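Local coordinates for protein enterotoxin type A (Staphylococcus aureus, PDB 1DYQ) that acts as a superantigen that binds MHC class II molecules, partly through a zinc ion, and T-cell receptors, activating the host immune system and causing food poisoning, at residues R14-L19 and K179-L184; I128-D133 and I227-Y232; F187-E192 and K218-E223. The protein carries 3 engineered substitutions. One frame throughout, in Å; residues are numbered along the deposited sequence. Where two conformers were deposited one is given.

Contact 2 is the most extensive of the three: strands within 128-133 and 227-232 run parallel, with a regular ladder of backbone bonds, one apolar face turned inward and a zinc ligand on the other; one of its twelve residues is exposed. Contacts 1 and 3, with more at the surface, lie at the two ends of the neighbouring strand 182-188. Contact 1 attaches the N-terminal loop through a single direct backbone bond, waters and the aliphatic parts of charged side chains. Contact 3 sets a turn beside strand 219-221 through a few methyl contacts and one water. Contacts 2 and 3 also share the zinc ion, which takes Asp-228 from one and His-188 from the other.

Contact 1: residues R14-L19 and K179-L184; sequences RKKSEL and KVQRGL
Lys-16 and Gln-181 carry most of this contact, through both backbone and side chains. The backbone N of Lys-16 donates to Gln-181 O at 2.8 Å, with the donor tilted 18° from the carbonyl plane. The same oxygen lies 3.5 Å from Lys-15 CA. With CG anti to its backbone N (chi1 170°) and the rest of the chain extended, Lys-16 reaches along residues 180-181, its CD coming within 3.4 Å of Val-180 O. A long, flexible lysine suits this place: its methylenes pass the Gln-181 amide, while its ammonium meets Asp-174, the carbonyl of Asn-172 and a water that bridges to Val-180 O.

Gln-181, bent at chi2 (-64°), brings OE1 to 3.6 Å from Lys-16 CB. OE1 accepts a hydrogen bond from a second water, 2.9 Å away, which in turn accepts from Ser-17 N, and NE2 donates to Asp-174. Asp-174 thus steadies both partners from a second shell. Arg-182 runs alongside Lys-15, CD to CD 3.9 Å apart, so their aliphatic parts touch although both ends are cationic. Its NE pairs with the terminal carboxylate of Ser-234, and its guanidinium makes a cation-pi contact with Tyr-232. The N-terminal loop is thus fastened where strand 182-188 enters the beta-grasp sheet, with Gln-181 and Arg-182 both facing Tyr-232 in a classic beta bulge.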
loop_
_atom_site.group_PDB
_atom_site.type_symbol
_atom_site.label_atom_id
_atom_site.label_comp_id
_atom_site.label_asym_id
_atom_site.label_seq_id
_atom_site.Cartn_x
_atom_site.Cartn_y
_atom_site.Cartn_z
ATOM N N ARG A 14 -10.832 -15.300 -0.859
ATOM C CA ARG A 14 -11.688 -15.060 -2.029
ATOM C C ARG A 14 -10.991 -15.533 -3.288
ATOM O O ARG A 14 -9.788 -15.423 -3.460
ATOM C CB ARG A 14 -12.027 -13.570 -2.110
ATOM C CG ARG A 14 -12.975 -13.202 -3.268
ATOM C CD ARG A 14 -13.682 -11.892 -2.880
ATOM N NE ARG A 14 -14.510 -11.345 -3.912
ATOM C CZ ARG A 14 -14.222 -10.278 -4.662
ATOM N NH1 ARG A 14 -13.070 -9.658 -4.520
ATOM N NH2 ARG A 14 -15.114 -9.855 -5.559
ATOM N N LYS A 15 -11.766 -16.190 -4.173
ATOM C CA LYS A 15 -11.208 -16.677 -5.427
ATOM C C LYS A 15 -11.096 -15.539 -6.442
ATOM O O LYS A 15 -12.004 -14.705 -6.570
ATOM C CB LYS A 15 -12.109 -17.778 -6.007
ATOM C CG LYS A 15 -12.633 -18.762 -4.993
ATOM C CD LYS A 15 -11.737 -19.952 -4.775
ATOM C CE LYS A 15 -12.502 -21.104 -4.110
ATOM N NZ LYS A 15 -13.665 -21.532 -4.930
ATOM N N LYS A 16 -10.044 -15.557 -7.225
ATOM C CA LYS A 16 -9.820 -14.606 -8.299
ATOM C C LYS A 16 -10.973 -14.562 -9.285
ATOM O O LYS A 16 -11.318 -13.517 -9.844
ATOM C CB LYS A 16 -8.518 -14.968 -9.023
ATOM C CG LYS A 16 -8.318 -14.163 -10.315
ATOM C CD LYS A 16 -7.084 -14.738 -11.018
ATOM C CE LYS A 16 -6.762 -14.037 -12.293
ATOM N NZ LYS A 16 -5.620 -14.630 -13.027
ATOM N N SER A 17 -11.671 -15.698 -9.464
ATOM C CA SER A 17 -12.788 -15.801 -10.360
ATOM C C SER A 17 -13.995 -14.989 -9.927
ATOM O O SER A 17 -14.925 -14.791 -10.731
ATOM C CB SER A 17 -13.204 -17.300 -10.467
ATOM O OG SER A 17 -13.670 -17.773 -9.240
ATOM N N GLU A 18 -14.023 -14.520 -8.688
ATOM C CA GLU A 18 -15.123 -13.718 -8.179
ATOM C C GLU A 18 -15.004 -12.259 -8.619
ATOM O O GLU A 18 -15.940 -11.476 -8.469
ATOM C CB GLU A 18 -15.160 -13.778 -6.650
ATOM C CG GLU A 18 -15.544 -15.146 -6.096
ATOM C CD GLU A 18 -17.021 -15.447 -6.290
ATOM O OE1 GLU A 18 -17.858 -14.567 -5.960
ATOM O OE2 GLU A 18 -17.350 -16.544 -6.776
ATOM N N LEU A 19 -13.818 -11.888 -9.089
ATOM C CA LEU A 19 -13.579 -10.478 -9.431
ATOM C C LEU A 19 -14.397 -10.055 -10.622
ATOM O O LEU A 19 -14.377 -10.722 -11.671
ATOM C CB LEU A 19 -12.089 -10.243 -9.626
ATOM C CG LEU A 19 -11.279 -9.935 -8.353
ATOM C CD1 LEU A 19 -11.593 -10.932 -7.248
ATOM C CD2 LEU A 19 -9.783 -9.960 -8.680
ATOM N N LYS A 179 -1.709 -17.423 -13.030
ATOM C CA LYS A 179 -2.116 -18.717 -12.504
ATOM C C LYS A 179 -2.617 -18.731 -11.096
ATOM O O LYS A 179 -3.350 -19.661 -10.677
ATOM C CB LYS A 179 -0.964 -19.731 -12.662
ATOM C CG LYS A 179 -0.465 -19.910 -14.079
ATOM C CD LYS A 179 -1.516 -20.510 -14.992
ATOM C CE LYS A 179 -1.253 -20.226 -16.451
ATOM N NZ LYS A 179 -0.559 -21.323 -17.158
ATOM N N VAL A 180 -2.230 -17.766 -10.264
ATOM C CA VAL A 180 -2.620 -17.708 -8.874
ATOM C C VAL A 180 -4.100 -17.323 -8.738
ATOM O O VAL A 180 -4.538 -16.375 -9.385
ATOM C CB VAL A 180 -1.759 -16.672 -8.122
ATOM C CG1 VAL A 180 -2.214 -16.497 -6.680
ATOM C CG2 VAL A 180 -0.289 -17.062 -8.173
ATOM N N GLN A 181 -4.849 -18.114 -8.007
ATOM C CA GLN A 181 -6.272 -17.954 -7.862
ATOM C C GLN A 181 -6.702 -17.491 -6.492
ATOM O O GLN A 181 -7.834 -17.060 -6.289
ATOM C CB GLN A 181 -7.026 -19.253 -8.247
ATOM C CG GLN A 181 -6.709 -19.750 -9.652
ATOM C CD GLN A 181 -7.153 -18.787 -10.746
ATOM O OE1 GLN A 181 -8.228 -18.213 -10.653
ATOM N NE2 GLN A 181 -6.291 -18.620 -11.731
ATOM N N ARG A 182 -5.842 -17.714 -5.482
ATOM C CA ARG A 182 -6.066 -17.239 -4.134
ATOM C C ARG A 182 -4.713 -16.794 -3.539
ATOM O O ARG A 182 -3.672 -17.302 -3.891
ATOM C CB ARG A 182 -6.627 -18.332 -3.212
ATOM C CG ARG A 182 -7.987 -18.864 -3.586
ATOM C CD ARG A 182 -8.461 -19.944 -2.611
ATOM N NE ARG A 182 -7.601 -21.120 -2.677
ATOM C CZ ARG A 182 -7.232 -21.845 -1.621
ATOM N NH1 ARG A 182 -7.617 -21.508 -0.405
ATOM N NH2 ARG A 182 -6.458 -22.910 -1.790
ATOM N N GLY A 183 -4.789 -15.847 -2.591
ATOM C CA GLY A 183 -3.519 -15.400 -1.989
ATOM C C GLY A 183 -3.733 -14.548 -0.750
ATOM O O GLY A 183 -4.748 -13.872 -0.603
ATOM N N LEU A 184 -2.811 -14.713 0.194
ATOM C CA LEU A 184 -2.840 -14.036 1.484
ATOM C C LEU A 184 -1.452 -13.450 1.795
ATOM O O LEU A 184 -0.428 -14.037 1.492
ATOM C CB LEU A 184 -3.149 -15.085 2.583
ATOM C CG LEU A 184 -2.981 -14.581 4.024
ATOM C CD1 LEU A 184 -4.075 -13.590 4.368
ATOM C CD2 LEU A 184 -3.076 -15.778 4.986
HETATM O O HOH W 1 -7.445 -14.869 -2.228
HETATM O O HOH W 2 -3.461 -14.579 -11.134
HETATM O O HOH W 3 -10.570 -18.547 -9.059
#

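Contact 2: residues I128-D133 and I227-Y232; sequences INLWLD and IDIYLY. With ZN (zinc ion), chain B.
Ile-229 is bonded to strand 128-132 through both its backbone N and its backbone O: its N donates to Asn-129 O at 2.8 Å, and its O accepts from Trp-131 N at 2.9 Å. Leu-231 repeats the pattern between Trp-131 O and Asp-133 N, and Ile-227 O accepts from Asn-129 N. One residue bracketed by two of the partner strand is the signature of parallel pairing, and the two strand axes run only 10° apart.

The apolar face is built of branched aliphatic residues. Ile-128 CG2 meets Ile-229 CD1 at 3.9 Å, Leu-130 CD1 meets Ile-229 CG2, and Leu-132 CD1 touches Leu-231 CB. Helix 153-168 covers this face, Tyr-168 resting on Leu-130, Leu-132 and Leu-231, which is why oily residues fit here.

Asn-129, Asp-228, Trp-131 and Tyr-230 occupy the other face. Trp-131 and Tyr-230 point the same way side by side. Their planes are almost parallel (6°) but slid apart, so the rings barely overlap; the closest atoms are Trp-131 CE3 and Tyr-230 CE2, at 3.4 Å. Asp-228 OD1 lies near the plane of the indole, at its edge, and 3.4 Å from Asn-129 CB. Both neighbours approach OD1 from the side of strand 128-132, while Asp-228 OD2 binds zinc at 2.2 Å. A short acidic side chain suits the place, since it supplies a negative oxygen close to the strand.

His-226, two residues earlier on the same strand, and His-188 on the adjoining strand 182-188 complete the protein ligands. The arrangement is that of the paired parallel strands at the heart of a beta-grasp domain, here holding the zinc site needed for binding MHC class II.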
loop_
_atom_site.group_PDB
_atom_site.type_symbol
_atom_site.label_atom_id
_atom_site.label_comp_id
_atom_site.label_asym_id
_atom_site.label_seq_id
_atom_site.Cartn_x
_atom_site.Cartn_y
_atom_site.Cartn_z
ATOM N N ILE A 128 10.966 -12.341 3.445
ATOM C CA ILE A 128 9.699 -12.873 3.010
ATOM C C ILE A 128 9.684 -14.407 2.977
ATOM O O ILE A 128 10.546 -15.000 2.300
ATOM C CB ILE A 128 9.314 -12.368 1.594
ATOM C CG1 ILE A 128 9.138 -10.850 1.627
ATOM C CG2 ILE A 128 8.014 -13.049 1.157
ATOM C CD1 ILE A 128 9.288 -10.161 0.302
ATOM N N ASN A 129 8.725 -14.997 3.637
ATOM C CA ASN A 129 8.472 -16.452 3.468
ATOM C C ASN A 129 7.320 -16.566 2.447
ATOM O O ASN A 129 6.233 -16.066 2.728
ATOM C CB ASN A 129 8.032 -17.074 4.770
ATOM C CG ASN A 129 9.047 -16.911 5.902
ATOM O OD1 ASN A 129 8.701 -16.452 6.985
ATOM N ND2 ASN A 129 10.287 -17.248 5.615
ATOM N N LEU A 130 7.586 -17.178 1.312
ATOM C CA LEU A 130 6.543 -17.327 0.303
ATOM C C LEU A 130 6.301 -18.820 0.009
ATOM O O LEU A 130 7.256 -19.538 -0.288
ATOM C CB LEU A 130 6.898 -16.594 -0.982
ATOM C CG LEU A 130 5.802 -16.526 -2.051
ATOM C CD1 LEU A 130 5.935 -15.227 -2.840
ATOM C CD2 LEU A 130 5.944 -17.689 -3.054
ATOM N N TRP A 131 5.059 -19.205 0.046
ATOM C CA TRP A 131 4.659 -20.570 -0.337
ATOM C C TRP A 131 3.742 -20.486 -1.562
ATOM O O TRP A 131 2.855 -19.625 -1.597
ATOM C CB TRP A 131 3.959 -21.270 0.803
ATOM C CG TRP A 131 4.827 -21.608 1.980
ATOM C CD1 TRP A 131 5.527 -22.764 2.162
ATOM C CD2 TRP A 131 5.051 -20.813 3.150
ATOM N NE1 TRP A 131 6.185 -22.738 3.368
ATOM C CE2 TRP A 131 5.892 -21.552 4.012
ATOM C CE3 TRP A 131 4.609 -19.558 3.583
ATOM C CZ2 TRP A 131 6.325 -21.069 5.227
ATOM C CZ3 TRP A 131 5.038 -19.075 4.799
ATOM C CH2 TRP A 131 5.894 -19.836 5.628
ATOM N N LEU A 132 3.978 -21.354 -2.531
ATOM C CA LEU A 132 3.086 -21.464 -3.699
ATOM C C LEU A 132 2.515 -22.896 -3.741
ATOM O O LEU A 132 3.310 -23.844 -3.875
ATOM C CB LEU A 132 3.831 -21.160 -4.962
ATOM C CG LEU A 132 3.140 -21.469 -6.308
ATOM C CD1 LEU A 132 1.951 -20.522 -6.488
ATOM C CD2 LEU A 132 4.150 -21.297 -7.429
ATOM N N ASP A 133 1.243 -23.041 -3.496
ATOM C CA ASP A 133 0.620 -24.375 -3.377
ATOM C C ASP A 133 1.366 -25.201 -2.344
ATOM O O ASP A 133 1.640 -26.391 -2.527
ATOM C CB ASP A 133 0.567 -25.077 -4.721
ATOM C CG ASP A 133 -0.360 -24.382 -5.722
ATOM O OD1 ASP A 133 -1.485 -24.029 -5.334
ATOM O OD2 ASP A 133 0.072 -24.225 -6.879
ATOM N N ILE A 227 7.570 -10.894 6.390
ATOM C CA ILE A 227 6.307 -10.990 5.656
ATOM C C ILE A 227 6.109 -12.464 5.223
ATOM O O ILE A 227 7.056 -13.050 4.731
ATOM C CB ILE A 227 6.399 -10.090 4.404
ATOM C CG1 ILE A 227 6.262 -8.615 4.873
ATOM C CG2 ILE A 227 5.285 -10.423 3.422
ATOM C CD1 ILE A 227 6.634 -7.616 3.782
ATOM N N ASP A 228 4.868 -12.887 5.308
ATOM C CA ASP A 228 4.493 -14.214 4.828
ATOM C C ASP A 228 3.475 -14.080 3.689
ATOM O O ASP A 228 2.520 -13.327 3.828
ATOM C CB ASP A 228 3.829 -15.068 5.915
ATOM C CG ASP A 228 4.709 -15.209 7.128
ATOM O OD1 ASP A 228 5.884 -15.588 7.022
ATOM O OD2 ASP A 228 4.164 -14.760 8.169
ATOM N N ILE A 229 3.746 -14.804 2.626
ATOM C CA ILE A 229 2.861 -14.784 1.456
ATOM C C ILE A 229 2.450 -16.218 1.119
ATOM O O ILE A 229 3.358 -17.069 0.990
ATOM C CB ILE A 229 3.568 -14.111 0.275
ATOM C CG1 ILE A 229 3.790 -12.599 0.613
ATOM C CG2 ILE A 229 2.689 -14.188 -0.973
ATOM C CD1 ILE A 229 4.620 -11.887 -0.419
ATOM N N TYR A 230 1.187 -16.462 1.047
ATOM C CA TYR A 230 0.630 -17.777 0.678
ATOM C C TYR A 230 -0.155 -17.631 -0.635
ATOM O O TYR A 230 -1.140 -16.882 -0.654
ATOM C CB TYR A 230 -0.320 -18.256 1.778
ATOM C CG TYR A 230 0.266 -18.214 3.170
ATOM C CD1 TYR A 230 0.147 -17.082 3.970
ATOM C CD2 TYR A 230 0.972 -19.307 3.686
ATOM C CE1 TYR A 230 0.712 -17.023 5.222
ATOM C CE2 TYR A 230 1.517 -19.261 4.956
ATOM C CZ TYR A 230 1.385 -18.129 5.713
ATOM O OH TYR A 230 1.939 -18.051 6.979
ATOM N N LEU A 231 0.293 -18.309 -1.668
ATOM C CA LEU A 231 -0.351 -18.248 -2.975
ATOM C C LEU A 231 -0.828 -19.679 -3.366
ATOM O O LEU A 231 -0.150 -20.635 -3.036
ATOM C CB LEU A 231 0.602 -17.767 -4.036
ATOM C CG LEU A 231 1.365 -16.448 -3.775
ATOM C CD1 LEU A 231 2.341 -16.194 -4.886
ATOM C CD2 LEU A 231 0.328 -15.320 -3.658
ATOM N N TYR A 232 -1.983 -19.704 -3.991
ATOM C CA TYR A 232 -2.554 -21.010 -4.423
ATOM C C TYR A 232 -3.003 -20.891 -5.873
ATOM O O TYR A 232 -3.561 -19.874 -6.273
ATOM C CB TYR A 232 -3.739 -21.362 -3.540
ATOM C CG TYR A 232 -3.429 -21.354 -2.055
ATOM C CD1 TYR A 232 -3.540 -20.165 -1.327
ATOM C CD2 TYR A 232 -2.949 -22.478 -1.409
ATOM C CE1 TYR A 232 -3.202 -20.118 0.006
ATOM C CE2 TYR A 232 -2.636 -22.443 -0.060
ATOM C CZ TYR A 232 -2.763 -21.259 0.639
ATOM O OH TYR A 232 -2.438 -21.208 1.977
HETATM ZN ZN ZN B . 5.498 -15.242 9.818
#

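Contact 3: residues F187-E192 and K218-E223; sequences FHTSTE and KTINSE. With ZN (zinc ion), chain B.
A single water joins Ser-190 to Asn-221 and Glu-223. It accepts from Ser-190 N at 3.2 Å and donates to two carbonyls, Asn-221 O at 2.8 Å and Glu-223 O at 2.6 Å. Three backbone groups thus hold it, and it fills in for direct backbone pairing where the segments stand too far apart. Asn-221 shapes its own side: OD1 accepts from Glu-223 N, 2.8 Å away and in the carbonyl plane, forming an Asx turn. Asparagine is apt for this, its short amide reaching forward to the backbone N two residues on.

Deeper in, the contact turns apolar. Thr-189 sends CG2 to 3.8 Å from Ile-220 CB, and Ile-220 CD1 continues to Phe-187 CB at 4.0 Å. With OG1 set between the backbone N and the carbonyl carbon (chi1 41°), Thr-189 turns its methyl across to the isoleucine while the hydroxyl lies near the carbonyls of Thr-191 and Glu-192. Threonine thus serves both an oily and a polar neighbour. Phe-187 and Ile-220 also rest on Leu-156 of helix 153-168.

His-188 points away from segment 218-223, and its ND1 binds zinc at 2.3 Å together with His-226 and Asp-228. The chemistry implies a division of labour: methyl packing and one shared water set the turn after strand 182-188 against residues 220-223, while the intervening histidine is turned to the metal of the toxin's zinc-dependent MHC class II site.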
loop_
_atom_site.group_PDB
_atom_site.type_symbol
_atom_site.label_atom_id
_atom_site.label_comp_id
_atom_site.label_asym_id
_atom_site.label_seq_id
_atom_site.Cartn_x
_atom_site.Cartn_y
_atom_site.Cartn_z
ATOM N N PHE A 187 1.802 -9.396 7.478
ATOM C CA PHE A 187 2.890 -8.544 7.951
ATOM C C PHE A 187 3.128 -8.900 9.427
ATOM O O PHE A 187 2.424 -8.544 10.330
ATOM C CB PHE A 187 2.478 -7.058 7.782
ATOM C CG PHE A 187 2.174 -6.738 6.325
ATOM C CD1 PHE A 187 3.139 -6.412 5.446
ATOM C CD2 PHE A 187 0.832 -6.835 5.901
ATOM C CE1 PHE A 187 2.870 -6.184 4.090
ATOM C CE2 PHE A 187 0.550 -6.627 4.538
ATOM C CZ PHE A 187 1.545 -6.302 3.670
ATOM N N HIS A 188 4.102 -9.849 9.561
ATOM C CA HIS A 188 4.262 -10.550 10.828
ATOM C C HIS A 188 5.249 -9.860 11.755
ATOM O O HIS A 188 6.447 -10.004 11.641
ATOM C CB HIS A 188 4.720 -11.997 10.577
ATOM C CG HIS A 188 4.449 -12.880 11.780
ATOM N ND1 HIS A 188 4.547 -14.242 11.614
ATOM C CD2 HIS A 188 4.057 -12.700 13.026
ATOM C CE1 HIS A 188 4.292 -14.881 12.732
ATOM N NE2 HIS A 188 3.978 -13.945 13.633
ATOM N N THR A 189 4.699 -9.086 12.690
ATOM C CA THR A 189 5.488 -8.314 13.630
ATOM C C THR A 189 5.847 -9.109 14.879
ATOM O O THR A 189 5.164 -10.081 15.195
ATOM C CB THR A 189 4.661 -7.061 14.065
ATOM O OG1 THR A 189 3.291 -7.501 14.246
ATOM C CG2 THR A 189 4.682 -6.027 12.957
ATOM N N SER A 190 6.868 -8.667 15.598
ATOM C CA SER A 190 7.297 -9.277 16.846
ATOM C C SER A 190 6.193 -9.148 17.907
ATOM O O SER A 190 5.820 -10.119 18.552
ATOM C CB SER A 190 8.552 -8.556 17.377
ATOM O OG SER A 190 9.676 -8.823 16.571
ATOM N N THR A 191 5.774 -7.911 18.131
ATOM C CA THR A 191 4.651 -7.605 18.994
ATOM C C THR A 191 3.506 -7.050 18.128
ATOM O O THR A 191 3.740 -6.457 17.085
ATOM C CB THR A 191 4.974 -6.581 20.087
ATOM O OG1 THR A 191 5.582 -5.420 19.506
ATOM C CG2 THR A 191 5.924 -7.176 21.116
ATOM N N GLU A 192 2.288 -7.295 18.586
ATOM C CA GLU A 192 1.121 -6.825 17.852
ATOM C C GLU A 192 0.597 -7.939 16.941
ATOM O O GLU A 192 1.359 -8.623 16.270
ATOM N N LYS A 218 -2.139 2.659 8.991
ATOM C CA LYS A 218 -1.551 1.701 9.943
ATOM C C LYS A 218 -0.034 1.678 9.792
ATOM O O LYS A 218 0.493 1.519 8.681
ATOM C CB LYS A 218 -2.135 0.306 9.674
ATOM C CG LYS A 218 -1.569 -0.770 10.571
ATOM C CD LYS A 218 -2.066 -0.680 11.989
ATOM C CE LYS A 218 -1.736 -2.017 12.714
ATOM N NZ LYS A 218 -2.033 -1.881 14.165
ATOM N N THR A 219 0.665 1.752 10.921
ATOM C CA THR A 219 2.117 1.681 10.924
ATOM C C THR A 219 2.542 0.517 11.831
ATOM O O THR A 219 1.799 0.177 12.744
ATOM C CB THR A 219 2.743 2.977 11.493
ATOM O OG1 THR A 219 4.146 3.026 11.238
ATOM C CG2 THR A 219 2.537 3.033 13.002
ATOM N N ILE A 220 3.646 -0.086 11.463
ATOM C CA ILE A 220 4.185 -1.181 12.298
ATOM C C ILE A 220 5.676 -1.002 12.471
ATOM O O ILE A 220 6.368 -0.299 11.718
ATOM C CB ILE A 220 3.891 -2.561 11.687
ATOM C CG1 ILE A 220 4.579 -2.732 10.354
ATOM C CG2 ILE A 220 2.406 -2.867 11.661
ATOM C CD1 ILE A 220 4.324 -4.025 9.616
ATOM N N ASN A 221 6.215 -1.654 13.513
ATOM C CA ASN A 221 7.654 -1.641 13.755
ATOM C C ASN A 221 8.368 -2.634 12.831
ATOM O O ASN A 221 7.988 -3.807 12.797
ATOM C CB ASN A 221 7.930 -2.022 15.222
ATOM C CG ASN A 221 9.344 -1.586 15.600
ATOM O OD1 ASN A 221 10.319 -2.080 15.075
ATOM N ND2 ASN A 221 9.430 -0.585 16.475
ATOM N N SER A 222 9.379 -2.164 12.129
ATOM C CA SER A 222 10.042 -2.998 11.130
ATOM C C SER A 222 11.069 -3.912 11.803
ATOM O O SER A 222 11.589 -4.802 11.139
ATOM C CB SER A 222 10.702 -2.138 10.055
ATOM O OG SER A 222 11.692 -1.297 10.651
ATOM N N GLU A 223 11.424 -3.592 13.045
ATOM C CA GLU A 223 12.421 -4.253 13.769
ATOM C C GLU A 223 11.888 -5.691 14.032
ATOM O O GLU A 223 10.885 -6.025 14.588
ATOM C CB GLU A 223 12.853 -3.736 15.089
ATOM C CG GLU A 223 14.096 -4.421 15.669
ATOM C CD GLU A 223 14.578 -3.840 16.970
ATOM O OE1 GLU A 223 13.752 -3.477 17.839
ATOM O OE2 GLU A 223 15.818 -3.769 17.174
HETATM ZN ZN ZN B . 5.498 -15.242 9.818
HETATM O O HOH W 4 8.275 -5.932 14.621
#